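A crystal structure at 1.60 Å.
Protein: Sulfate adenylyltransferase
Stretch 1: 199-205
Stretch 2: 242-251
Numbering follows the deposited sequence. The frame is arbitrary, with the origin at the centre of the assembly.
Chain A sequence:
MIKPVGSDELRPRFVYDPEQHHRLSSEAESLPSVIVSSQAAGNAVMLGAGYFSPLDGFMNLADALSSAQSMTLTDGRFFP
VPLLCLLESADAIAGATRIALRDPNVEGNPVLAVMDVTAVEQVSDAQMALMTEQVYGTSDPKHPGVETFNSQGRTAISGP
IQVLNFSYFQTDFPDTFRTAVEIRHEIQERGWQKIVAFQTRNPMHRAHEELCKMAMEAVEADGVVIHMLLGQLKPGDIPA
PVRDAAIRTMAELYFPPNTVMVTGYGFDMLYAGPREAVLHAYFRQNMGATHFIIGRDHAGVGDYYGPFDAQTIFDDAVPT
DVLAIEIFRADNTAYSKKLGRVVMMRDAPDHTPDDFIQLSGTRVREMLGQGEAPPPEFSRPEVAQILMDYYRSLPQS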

# COMPACT_ATOMS: atom_id res chain seq x y z
N GLN A 199 1.12 18.72 2.22
CA GLN A 199 -0.20 18.21 1.81
C GLN A 199 -0.62 18.79 0.46
O GLN A 199 -0.48 20.00 0.23
CB GLN A 199 -1.26 18.61 2.87
CG GLN A 199 -2.68 18.18 2.50
CD GLN A 199 -3.67 18.31 3.65
OE1 GLN A 199 -3.34 18.04 4.81
NE2 GLN A 199 -4.89 18.76 3.34
N THR A 200 -1.20 17.97 -0.41
CA THR A 200 -1.83 18.53 -1.62
C THR A 200 -2.95 17.63 -2.08
O THR A 200 -2.98 16.48 -1.70
CB THR A 200 -0.81 18.70 -2.79
OG1 THR A 200 -1.45 19.47 -3.83
CG2 THR A 200 -0.34 17.36 -3.31
N ARG A 201 -3.91 18.17 -2.85
CA ARG A 201 -4.85 17.26 -3.51
C ARG A 201 -4.83 17.39 -5.02
O ARG A 201 -5.53 16.65 -5.73
CB ARG A 201 -6.30 17.35 -2.95
CG ARG A 201 -6.93 18.68 -3.07
CD ARG A 201 -8.32 18.65 -2.39
NE ARG A 201 -8.90 19.99 -2.33
CZ ARG A 201 -8.61 20.91 -1.40
NH1 ARG A 201 -7.75 20.64 -0.42
NH2 ARG A 201 -9.19 22.10 -1.43
N ASN A 202 -4.03 18.33 -5.52
CA ASN A 202 -3.86 18.43 -6.95
C ASN A 202 -2.40 18.39 -7.44
O ASN A 202 -1.48 18.32 -6.60
CB ASN A 202 -4.67 19.60 -7.51
CG ASN A 202 -6.14 19.21 -7.68
OD1 ASN A 202 -6.49 18.16 -8.30
ND2 ASN A 202 -7.00 19.99 -7.07
N PRO A 203 -2.18 18.35 -8.76
CA PRO A 203 -0.81 18.39 -9.30
C PRO A 203 0.01 19.54 -8.77
O PRO A 203 -0.53 20.62 -8.48
CB PRO A 203 -1.01 18.52 -10.80
CG PRO A 203 -2.38 17.87 -11.04
CD PRO A 203 -3.18 18.36 -9.84
N MET A 204 1.31 19.32 -8.64
CA MET A 204 2.19 20.35 -8.11
C MET A 204 2.94 20.99 -9.28
O MET A 204 3.64 20.30 -10.02
CB MET A 204 3.16 19.71 -7.12
CG MET A 204 2.47 19.33 -5.80
SD MET A 204 3.59 18.31 -4.83
CE MET A 204 4.92 19.49 -4.48
N HIS A 205 2.72 22.29 -9.48
CA HIS A 205 3.50 23.05 -10.44
C HIS A 205 4.73 23.65 -9.77
O HIS A 205 5.07 23.28 -8.63
CB HIS A 205 2.58 24.05 -11.16
CG HIS A 205 1.59 23.33 -12.01
ND1 HIS A 205 1.95 22.70 -13.18
CD2 HIS A 205 0.29 23.02 -11.79
CE1 HIS A 205 0.89 22.07 -13.68
NE2 HIS A 205 -0.13 22.27 -12.86
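Stretch 2 242-251: VRDAAIRTMA

Residues 242-251 form one continuous α-helical segment, part of a helix that extends beyond both ends of the stretch, and its i to i+4 backbone hydrogen bonds run unbroken from Ala246 N to Val242 O (3.0 Å) through Ala251 N to Ile247 O (3.0 Å). This helix packs against Thr200, the last residue of a strand, and the loop that follows it, burying 376 Å² in total; Gln199 takes no part. The helix runs in broadly the same direction as the loop from Arg201 to Met204. The backbones come nearest where the CA atoms of Pro203 and Arg243 lie 5.3 Å apart.

Val242 makes no contact, and the interface opens with Arg243, whose CA-to-CB bond points toward the loop. Its aliphatic part lies against the Asn202-Pro203 peptide, with Arg243 CG 3.7 Å from Pro203 N and 3.9 Å from Pro203 CD. Farther out, the Arg243 side chain departs from the standard wells at chi2 (-144°) and chi3 (15°). Arg243 NH1 donates a hydrogen bond to Arg201 O (2.9 Å, 158°). The carbonyl oxygen lies near the guanidinium plane, at its edge, as suits an N-H donor. One side chain thus supplies both packing and the sole hydrogen bond between the stretches.

Asp244 and Ala245 stay clear of the loop. One turn on from Arg243, Ala246 again points toward it, and Ala246 CB meets Pro203 CB at 4.0 Å. Ile247 starts sideways, but its m, t side chain brings Ile247 CD1 to 3.8 Å from Asn202 O and 4.1 Å from Thr200 CG2, while Ile247 CG1 is 4.2 Å from Met204 N. It thereby reaches back to the strand end as well as along the loop.

Arg248 and Thr249 are again out of reach; Thr249 OG1 instead donates a hydrogen bond to Ala245 O (2.7 Å) within the helix. Met250 completes the contact, Met250 SD lying 3.8 Å from Met204 CB in a buried apolar pairing. Ala251 lies beyond the interface.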

# COMPACT_ATOMS: atom_id res chain seq x y z
N VAL A 242 -4.17 10.79 -13.33
CA VAL A 242 -3.51 11.90 -14.01
C VAL A 242 -2.74 12.70 -12.93
O VAL A 242 -1.59 13.10 -13.15
CB VAL A 242 -4.54 12.77 -14.80
CG1 VAL A 242 -3.86 13.98 -15.49
CG2 VAL A 242 -5.27 11.89 -15.85
N ARG A 243 -3.37 12.93 -11.77
CA ARG A 243 -2.73 13.66 -10.68
C ARG A 243 -1.45 12.92 -10.26
O ARG A 243 -0.38 13.54 -10.10
CB ARG A 243 -3.67 13.78 -9.45
CG ARG A 243 -3.12 14.76 -8.43
CD ARG A 243 -3.36 14.43 -6.97
NE ARG A 243 -3.77 13.05 -6.67
CZ ARG A 243 -4.83 12.76 -5.93
NH1 ARG A 243 -5.58 13.75 -5.46
NH2 ARG A 243 -5.15 11.48 -5.67
N ASP A 244 -1.58 11.60 -10.12
CA ASP A 244 -0.45 10.77 -9.67
C ASP A 244 0.68 10.83 -10.69
O ASP A 244 1.84 11.01 -10.30
CB ASP A 244 -0.90 9.31 -9.53
CG ASP A 244 -1.74 9.07 -8.28
OD1 ASP A 244 -1.96 10.01 -7.48
OD2 ASP A 244 -2.19 7.90 -8.12
N ALA A 245 0.36 10.66 -11.98
CA ALA A 245 1.40 10.73 -13.02
C ALA A 245 2.13 12.08 -12.98
O ALA A 245 3.36 12.14 -13.12
CB ALA A 245 0.79 10.53 -14.39
N ALA A 246 1.38 13.18 -12.83
CA ALA A 246 2.02 14.51 -12.76
C ALA A 246 2.98 14.66 -11.57
O ALA A 246 4.10 15.17 -11.72
CB ALA A 246 0.95 15.64 -12.73
N ILE A 247 2.55 14.20 -10.38
CA ILE A 247 3.35 14.33 -9.16
C ILE A 247 4.58 13.43 -9.26
O ILE A 247 5.70 13.84 -8.90
CB ILE A 247 2.52 14.05 -7.87
CG1 ILE A 247 1.54 15.23 -7.68
CG2 ILE A 247 3.44 13.93 -6.58
CD1 ILE A 247 0.59 15.08 -6.57
N ARG A 248 4.36 12.20 -9.76
CA ARG A 248 5.48 11.23 -9.85
C ARG A 248 6.49 11.66 -10.88
O ARG A 248 7.71 11.46 -10.69
CB ARG A 248 4.99 9.83 -10.17
CG ARG A 248 4.29 9.20 -8.98
CD ARG A 248 3.89 7.79 -9.39
NE ARG A 248 2.87 7.17 -8.51
CZ ARG A 248 3.11 6.67 -7.30
NH1 ARG A 248 4.32 6.74 -6.75
NH2 ARG A 248 2.12 6.09 -6.63
N THR A 249 6.02 12.28 -11.97
CA THR A 249 6.95 12.76 -13.00
C THR A 249 7.81 13.92 -12.48
O THR A 249 9.00 14.00 -12.79
CB THR A 249 6.19 13.18 -14.28
OG1 THR A 249 5.50 12.03 -14.79
CG2 THR A 249 7.16 13.66 -15.38
N MET A 250 7.19 14.83 -11.73
CA MET A 250 7.93 15.92 -11.08
C MET A 250 9.00 15.33 -10.16
O MET A 250 10.18 15.72 -10.21
CB MET A 250 6.97 16.83 -10.31
CG MET A 250 7.70 17.78 -9.37
SD MET A 250 6.66 18.45 -8.07
CE MET A 250 6.61 16.96 -7.02
N ALA A 251 8.60 14.37 -9.35
CA ALA A 251 9.52 13.76 -8.37
C ALA A 251 10.74 13.13 -9.04
O ALA A 251 11.91 13.33 -8.62
CB ALA A 251 8.74 12.73 -7.51